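Local coordinates for protein polyhedrin (PDB 5A99) that forms the crystalline occlusion bodies, or polyhedra, of an insect cypovirus, which probably protect embedded virus particles outside the host, at residues A[32-42]-A[105-116]. Numbering follows the deposited sequence.
Sequences YIYAHLVLYMK and MNEPVSFQFIVQ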
ATOM      1  N   TYR A  32       7.917  15.701 -10.845  1.00 12.73           N
ATOM      2  CA  TYR A  32       7.973  14.316 -10.416  1.00 11.34           C
ATOM      3  C   TYR A  32       9.357  13.677 -10.501  1.00 11.78           C
ATOM      4  O   TYR A  32      10.197  14.045 -11.329  1.00 11.53           O
ATOM      5  CB  TYR A  32       6.990  13.485 -11.236  1.00 14.72           C
ATOM      6  CG  TYR A  32       5.586  13.583 -10.704  1.00 11.33           C
ATOM      7  CD1 TYR A  32       4.766  14.635 -11.071  1.00  9.52           C
ATOM      8  CD2 TYR A  32       5.093  12.642  -9.817  1.00 11.77           C
ATOM      9  CE1 TYR A  32       3.485  14.743 -10.582  1.00  9.92           C
ATOM     10  CE2 TYR A  32       3.820  12.737  -9.321  1.00 14.31           C
ATOM     11  CZ  TYR A  32       3.016  13.798  -9.708  1.00 13.30           C
ATOM     12  OH  TYR A  32       1.739  13.916  -9.241  1.00 12.49           O
ATOM     13  N   ILE A  33       9.582  12.706  -9.628  1.00  9.86           N
ATOM     14  CA  ILE A  33      10.658  11.760  -9.844  1.00 10.84           C
ATOM     15  C   ILE A  33       9.981  10.455 -10.223  1.00 12.35           C
ATOM     16  O   ILE A  33       8.843  10.172  -9.806  1.00  8.84           O
ATOM     17  CB  ILE A  33      11.604  11.588  -8.628  1.00 10.05           C
ATOM     18  CG1 ILE A  33      10.824  11.240  -7.369  1.00 13.63           C
ATOM     19  CG2 ILE A  33      12.420  12.843  -8.413  1.00 12.81           C
ATOM     20  CD1 ILE A  33      11.716  10.967  -6.161  1.00 12.13           C
ATOM     21  N   TYR A  34      10.676   9.686 -11.049  1.00 11.32           N
ATOM     22  CA  TYR A  34      10.114   8.471 -11.618  1.00 11.00           C
ATOM     23  C   TYR A  34      11.047   7.301 -11.377  1.00 12.61           C
ATOM     24  O   TYR A  34      12.277   7.436 -11.415  1.00  9.91           O
ATOM     25  CB  TYR A  34       9.853   8.634 -13.127  1.00 10.09           C
ATOM     26  CG  TYR A  34       8.879   9.727 -13.453  1.00 10.27           C
ATOM     27  CD1 TYR A  34       7.511   9.516 -13.354  1.00 11.44           C
ATOM     28  CD2 TYR A  34       9.323  10.981 -13.853  1.00 14.28           C
ATOM     29  CE1 TYR A  34       6.618  10.518 -13.639  1.00 11.58           C
ATOM     30  CE2 TYR A  34       8.437  11.984 -14.143  1.00  7.89           C
ATOM     31  CZ  TYR A  34       7.085  11.745 -14.047  1.00 10.14           C
ATOM     32  OH  TYR A  34       6.202  12.751 -14.337  1.00  9.98           O
ATOM     33  N   ALA A  35      10.430   6.155 -11.119  1.00  9.05           N
ATOM     34  CA  ALA A  35      11.129   4.897 -10.956  1.00 10.74           C
ATOM     35  C   ALA A  35      10.386   3.823 -11.755  1.00  8.92           C
ATOM     36  O   ALA A  35       9.227   3.512 -11.470  1.00  9.53           O
ATOM     37  CB  ALA A  35      11.208   4.523  -9.487  1.00  9.34           C
ATOM     38  N   HIS A  36      11.061   3.275 -12.760  1.00  6.19           N
ATOM     39  CA  HIS A  36      10.490   2.226 -13.596  1.00  9.35           C
ATOM     40  C   HIS A  36      11.149   0.899 -13.303  1.00  9.76           C
ATOM     41  O   HIS A  36      12.374   0.790 -13.310  1.00  8.18           O
ATOM     42  CB  HIS A  36      10.693   2.534 -15.073  1.00  8.15           C
ATOM     43  CG  HIS A  36       9.692   3.489 -15.644  1.00 11.30           C
ATOM     44  ND1 HIS A  36       9.922   4.843 -15.716  1.00 11.08           N
ATOM     45  CD2 HIS A  36       8.470   3.283 -16.193  1.00 10.00           C
ATOM     46  CE1 HIS A  36       8.880   5.436 -16.274  1.00 11.28           C
ATOM     47  NE2 HIS A  36       7.981   4.512 -16.563  1.00  7.42           N
ATOM     48  N   LEU A  37      10.332  -0.115 -13.061  1.00 11.69           N
ATOM     49  CA  LEU A  37      10.832  -1.467 -13.004  1.00 12.62           C
ATOM     50  C   LEU A  37      10.315  -2.162 -14.256  1.00 10.59           C
ATOM     51  O   LEU A  37       9.107  -2.355 -14.424  1.00  9.28           O
ATOM     52  CB  LEU A  37      10.368  -2.165 -11.726  1.00  9.44           C
ATOM     53  CG  LEU A  37      10.794  -3.627 -11.571  1.00 14.40           C
ATOM     54  CD1 LEU A  37      12.293  -3.800 -11.756  1.00 13.84           C
ATOM     55  CD2 LEU A  37      10.346  -4.163 -10.201  1.00 14.74           C
ATOM     56  N   VAL A  38      11.235  -2.483 -15.154  1.00 12.52           N
ATOM     57  CA  VAL A  38      10.879  -3.081 -16.431  1.00 12.20           C
ATOM     58  C   VAL A  38      11.270  -4.543 -16.392  1.00 12.14           C
ATOM     59  O   VAL A  38      12.429  -4.879 -16.160  1.00 12.41           O
ATOM     60  CB  VAL A  38      11.607  -2.404 -17.592  1.00 10.69           C
ATOM     61  CG1 VAL A  38      11.153  -3.005 -18.954  1.00  8.29           C
ATOM     62  CG2 VAL A  38      11.385  -0.917 -17.542  1.00  8.97           C
ATOM     63  N   LEU A  39      10.298  -5.407 -16.622  1.00 10.71           N
ATOM     64  CA  LEU A  39      10.542  -6.845 -16.563  1.00 14.04           C
ATOM     65  C   LEU A  39      10.430  -7.462 -17.946  1.00 13.88           C
ATOM     66  O   LEU A  39       9.398  -7.349 -18.609  1.00 12.79           O
ATOM     67  CB  LEU A  39       9.549  -7.497 -15.603  1.00 14.24           C
ATOM     68  CG  LEU A  39       9.588  -6.851 -14.215  1.00 18.16           C
ATOM     69  CD1 LEU A  39       8.422  -7.272 -13.349  1.00 13.49           C
ATOM     70  CD2 LEU A  39      10.907  -7.192 -13.543  1.00 10.66           C
ATOM     71  N   TYR A  40      11.507  -8.100 -18.381  1.00 10.24           N
ATOM     72  CA  TYR A  40      11.527  -8.751 -19.675  1.00 12.03           C
ATOM     73  C   TYR A  40      11.169 -10.206 -19.491  1.00 12.30           C
ATOM     74  O   TYR A  40      11.872 -10.963 -18.823  1.00 10.45           O
ATOM     75  CB  TYR A  40      12.895  -8.575 -20.326  1.00 10.98           C
ATOM     76  CG  TYR A  40      13.293  -7.121 -20.394  1.00 14.24           C
ATOM     77  CD1 TYR A  40      12.879  -6.309 -21.448  1.00 14.67           C
ATOM     78  CD2 TYR A  40      14.048  -6.547 -19.381  1.00 14.40           C
ATOM     79  CE1 TYR A  40      13.232  -4.971 -21.498  1.00 17.95           C
ATOM     80  CE2 TYR A  40      14.405  -5.219 -19.424  1.00 18.18           C
ATOM     81  CZ  TYR A  40      13.993  -4.435 -20.480  1.00 14.77           C
ATOM     82  OH  TYR A  40      14.345  -3.111 -20.517  1.00 14.44           O
ATOM     83  N   MET A  41      10.051 -10.585 -20.087  1.00 11.60           N
ATOM     84  CA  MET A  41       9.455 -11.879 -19.822  1.00 12.95           C
ATOM     85  C   MET A  41       9.967 -12.925 -20.820  1.00 10.72           C
ATOM     86  O   MET A  41      10.708 -12.618 -21.765  1.00 12.84           O
ATOM     87  CB  MET A  41       7.921 -11.763 -19.849  1.00  6.73           C
ATOM     88  CG  MET A  41       7.341 -10.605 -19.002  1.00 15.60           C
ATOM     89  SD  MET A  41       7.916 -10.428 -17.288  1.00 14.51           S
ATOM     90  CE  MET A  41       7.187 -11.894 -16.571  1.00 12.46           C
ATOM     91  N   LYS A  42       9.576 -14.167 -20.597  1.00  9.00           N
ATOM     92  CA  LYS A  42      10.117 -15.295 -21.345  1.00 15.90           C
ATOM     93  C   LYS A  42       9.598 -15.337 -22.791  1.00 14.32           C
ATOM     94  O   LYS A  42      10.175 -16.009 -23.650  1.00 11.85           O
ATOM     95  CB  LYS A  42       9.822 -16.592 -20.585  1.00 11.66           C
ATOM     96  CG  LYS A  42      10.569 -16.657 -19.261  1.00 12.71           C
ATOM     97  CD  LYS A  42      10.336 -17.938 -18.466  1.00 18.58           C
ATOM     98  CE  LYS A  42      11.371 -18.052 -17.341  1.00 12.04           C
ATOM     99  NZ  LYS A  42      11.251 -19.269 -16.516  1.00 24.07           N
ATOM    100  N   MET A 105       6.878 -20.336 -16.379  1.00 16.43           N
ATOM    101  CA  MET A 105       6.727 -19.604 -17.627  1.00 11.63           C
ATOM    102  C   MET A 105       6.342 -18.160 -17.332  1.00 11.04           C
ATOM    103  O   MET A 105       6.578 -17.269 -18.145  1.00 13.22           O
ATOM    104  CB  MET A 105       5.648 -20.253 -18.485  1.00 14.89           C
ATOM    105  CG  MET A 105       6.015 -21.615 -19.004  1.00 12.22           C
ATOM    106  SD  MET A 105       7.686 -21.648 -19.698  1.00 11.21           S
ATOM    107  CE  MET A 105       7.662 -23.258 -20.489  1.00 10.87           C
ATOM    108  N   ASN A 106       5.766 -17.936 -16.152  1.00  9.13           N
ATOM    109  CA  ASN A 106       5.269 -16.615 -15.775  1.00 14.18           C
ATOM    110  C   ASN A 106       6.358 -15.702 -15.229  1.00 15.43           C
ATOM    111  O   ASN A 106       6.113 -14.525 -14.997  1.00 15.02           O
ATOM    112  CB  ASN A 106       4.126 -16.739 -14.743  1.00 10.52           C
ATOM    113  CG  ASN A 106       4.531 -17.543 -13.499  1.00 12.85           C
ATOM    114  OD1 ASN A 106       5.463 -18.351 -13.543  1.00 14.35           O
ATOM    115  ND2 ASN A 106       3.815 -17.334 -12.393  1.00 13.99           N
ATOM    116  N   GLU A 107       7.550 -16.248 -15.020  1.00 14.57           N
ATOM    117  CA  GLU A 107       8.631 -15.503 -14.371  1.00 17.92           C
ATOM    118  C   GLU A 107       9.482 -14.707 -15.357  1.00 13.30           C
ATOM    119  O   GLU A 107       9.717 -15.148 -16.476  1.00 14.49           O
ATOM    120  CB  GLU A 107       9.538 -16.463 -13.603  1.00 19.03           C
ATOM    121  CG  GLU A 107       8.861 -17.196 -12.444  1.00 14.65           C
ATOM    122  CD  GLU A 107       9.857 -18.013 -11.649  1.00 13.98           C
ATOM    123  OE1 GLU A 107      10.299 -19.060 -12.154  1.00 14.67           O
ATOM    124  OE2 GLU A 107      10.221 -17.597 -10.532  1.00 13.71           O
ATOM    125  N   PRO A 108       9.973 -13.539 -14.921  1.00 12.86           N
ATOM    126  CA  PRO A 108      10.777 -12.642 -15.753  1.00 14.30           C
ATOM    127  C   PRO A 108      12.178 -13.201 -15.975  1.00 15.05           C
ATOM    128  O   PRO A 108      12.726 -13.900 -15.120  1.00 17.38           O
ATOM    129  CB  PRO A 108      10.829 -11.352 -14.923  1.00 14.72           C
ATOM    130  CG  PRO A 108      10.725 -11.823 -13.504  1.00 16.24           C
ATOM    131  CD  PRO A 108       9.821 -13.031 -13.545  1.00 14.67           C
ATOM    132  N   VAL A 109      12.743 -12.899 -17.135  1.00 16.27           N
ATOM    133  CA  VAL A 109      14.093 -13.316 -17.462  1.00 12.33           C
ATOM    134  C   VAL A 109      15.116 -12.338 -16.901  1.00 14.08           C
ATOM    135  O   VAL A 109      16.189 -12.723 -16.436  1.00 11.41           O
ATOM    136  CB  VAL A 109      14.263 -13.386 -18.991  1.00 12.15           C
ATOM    137  CG1 VAL A 109      15.670 -13.840 -19.351  1.00 17.31           C
ATOM    138  CG2 VAL A 109      13.234 -14.315 -19.580  1.00 15.64           C
ATOM    139  N   SER A 110      14.774 -11.058 -16.945  1.00 13.61           N
ATOM    140  CA  SER A 110      15.717 -10.027 -16.568  1.00 12.76           C
ATOM    141  C   SER A 110      14.943  -8.748 -16.332  1.00 14.55           C
ATOM    142  O   SER A 110      13.715  -8.703 -16.515  1.00 11.43           O
ATOM    143  CB  SER A 110      16.765  -9.821 -17.663  1.00 12.54           C
ATOM    144  OG  SER A 110      16.166  -9.233 -18.809  1.00 19.36           O
ATOM    145  N   PHE A 111      15.660  -7.714 -15.918  1.00 10.56           N
ATOM    146  CA  PHE A 111      15.028  -6.453 -15.566  1.00 14.41           C
ATOM    147  C   PHE A 111      15.865  -5.250 -16.013  1.00 12.39           C
ATOM    148  O   PHE A 111      17.077  -5.359 -16.249  1.00 10.52           O
ATOM    149  CB  PHE A 111      14.839  -6.385 -14.041  1.00 16.24           C
ATOM    150  CG  PHE A 111      16.123  -6.162 -13.289  1.00 16.21           C
ATOM    151  CD1 PHE A 111      16.617  -4.879 -13.106  1.00 19.16           C
ATOM    152  CD2 PHE A 111      16.859  -7.233 -12.794  1.00 18.60           C
ATOM    153  CE1 PHE A 111      17.815  -4.668 -12.439  1.00 10.66           C
ATOM    154  CE2 PHE A 111      18.061  -7.019 -12.113  1.00 11.33           C
ATOM    155  CZ  PHE A 111      18.526  -5.732 -11.936  1.00 12.22           C
ATOM    156  N   GLN A 112      15.205  -4.103 -16.127  1.00  9.85           N
ATOM    157  CA  GLN A 112      15.892  -2.819 -16.197  1.00 11.01           C
ATOM    158  C   GLN A 112      15.217  -1.866 -15.209  1.00  7.57           C
ATOM    159  O   GLN A 112      13.988  -1.704 -15.213  1.00 10.26           O
ATOM    160  CB  GLN A 112      15.889  -2.239 -17.621  1.00 10.35           C
ATOM    161  CG  GLN A 112      16.379  -0.786 -17.678  1.00  7.00           C
ATOM    162  CD  GLN A 112      16.661  -0.266 -19.090  1.00 13.01           C
ATOM    163  OE1 GLN A 112      17.297   0.778 -19.259  1.00 10.52           O
ATOM    164  NE2 GLN A 112      16.160  -0.962 -20.097  1.00 15.23           N
ATOM    165  N   PHE A 113      16.019  -1.268 -14.336  1.00 12.38           N
ATOM    166  CA  PHE A 113      15.510  -0.321 -13.351  1.00 10.07           C
ATOM    167  C   PHE A 113      15.996   1.067 -13.745  1.00  9.06           C
ATOM    168  O   PHE A 113      17.193   1.274 -13.950  1.00  8.48           O
ATOM    169  CB  PHE A 113      15.998  -0.721 -11.955  1.00  9.14           C
ATOM    170  CG  PHE A 113      15.559   0.205 -10.857  1.00  5.24           C
ATOM    171  CD1 PHE A 113      14.214   0.349 -10.544  1.00  8.90           C
ATOM    172  CD2 PHE A 113      16.491   0.923 -10.122  1.00 10.27           C
ATOM    173  CE1 PHE A 113      13.807   1.189  -9.513  1.00 11.92           C
ATOM    174  CE2 PHE A 113      16.088   1.766  -9.092  1.00  6.41           C
ATOM    175  CZ  PHE A 113      14.741   1.899  -8.796  1.00  9.30           C
ATOM    176  N   ILE A 114      15.054   1.999 -13.892  1.00 10.42           N
ATOM    177  CA  ILE A 114      15.358   3.357 -14.326  1.00 10.02           C
ATOM    178  C   ILE A 114      14.746   4.393 -13.401  1.00 10.19           C
ATOM    179  O   ILE A 114      13.541   4.376 -13.126  1.00  6.62           O
ATOM    180  CB  ILE A 114      14.855   3.641 -15.767  1.00 15.26           C
ATOM    181  CG1 ILE A 114      15.358   2.566 -16.731  1.00 13.16           C
ATOM    182  CG2 ILE A 114      15.322   5.021 -16.241  1.00 13.64           C
ATOM    183  CD1 ILE A 114      14.529   2.449 -17.972  1.00 13.85           C
ATOM    184  N   VAL A 115      15.596   5.294 -12.920  1.00  8.86           N
ATOM    185  CA  VAL A 115      15.159   6.435 -12.138  1.00  8.18           C
ATOM    186  C   VAL A 115      15.396   7.682 -12.981  1.00  8.14           C
ATOM    187  O   VAL A 115      16.397   7.792 -13.678  1.00  9.86           O
ATOM    188  CB  VAL A 115      15.907   6.539 -10.796  1.00 14.47           C
ATOM    189  CG1 VAL A 115      15.573   5.334  -9.921  1.00  6.84           C
ATOM    190  CG2 VAL A 115      17.409   6.655 -11.018  1.00 12.40           C
ATOM    191  N   GLN A 116      14.432   8.586 -12.951  1.00  9.81           N
ATOM    192  CA  GLN A 116      14.468   9.790 -13.767  1.00  8.88           C
ATOM    193  C   GLN A 116      13.921  10.977 -12.996  1.00  6.81           C
ATOM    194  O   GLN A 116      12.983  10.841 -12.215  1.00 10.89           O
ATOM    195  CB  GLN A 116      13.648   9.592 -15.043  1.00  8.39           C
ATOM    196  CG  GLN A 116      13.602  10.824 -15.935  1.00  8.83           C
ATOM    197  CD  GLN A 116      12.769  10.608 -17.208  1.00 11.71           C
ATOM    198  OE1 GLN A 116      12.849   9.559 -17.846  1.00 17.77           O
ATOM    199  NE2 GLN A 116      11.984  11.609 -17.584  1.00 16.47           N
TER
HETATM  200  O   HOH W   1      11.967   6.149 -14.816  1.00 14.97           O
HETATM  201  O   HOH W   2       7.773 -14.990 -18.426  1.00  7.71           O
HETATM  202  O   HOH W   3      12.638 -18.350 -13.969  1.00 23.07           O
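Tyr40 reaches diagonally across to Gln112: Gln112 NE2 donates to Tyr40 OH at 2.8 Å, the hydroxyl lying in the amide plane, from which the ring is turned by 32°. With CG beside the backbone N (chi1 -54°), the ring runs along the neighbouring strand and sets its edge against the backbone of Phe111 and the N of Gln112. The extended Gln112 also gives NE2 to Arg241 O and OE1 to Ser169; Tyr40 OH has Tyr240 as a further partner. Both side chains stand, with His36 and Ile114, on one face of an antiparallel pairing of inner strands 33-40 and 110-116 in the six-stranded sheet. The bond from His36 N to Ile114 O (2.7 Å) is nearly straight at 171°. Val109 and Ser110 both face Tyr40 in a classic beta bulge: Tyr40 O takes Val109 N at 2.7 Å and Ser110 N only weakly at 3.5 Å. Water joins His36 ND1 to Ile114 O, while His36 NE2 bonds Tyr232. On the opposite face, with Ala35, Leu37, Leu39 and Phe111, Leu39 CD2 touches Phe111 CB. Past the bulge, Met41, bent at chi2 and chi3, lays SD against Pro108 CB at 3.9 Å. Water links Lys42 NZ to Glu107 OE1; Glu107 OE2 bonds His182 and Trp63.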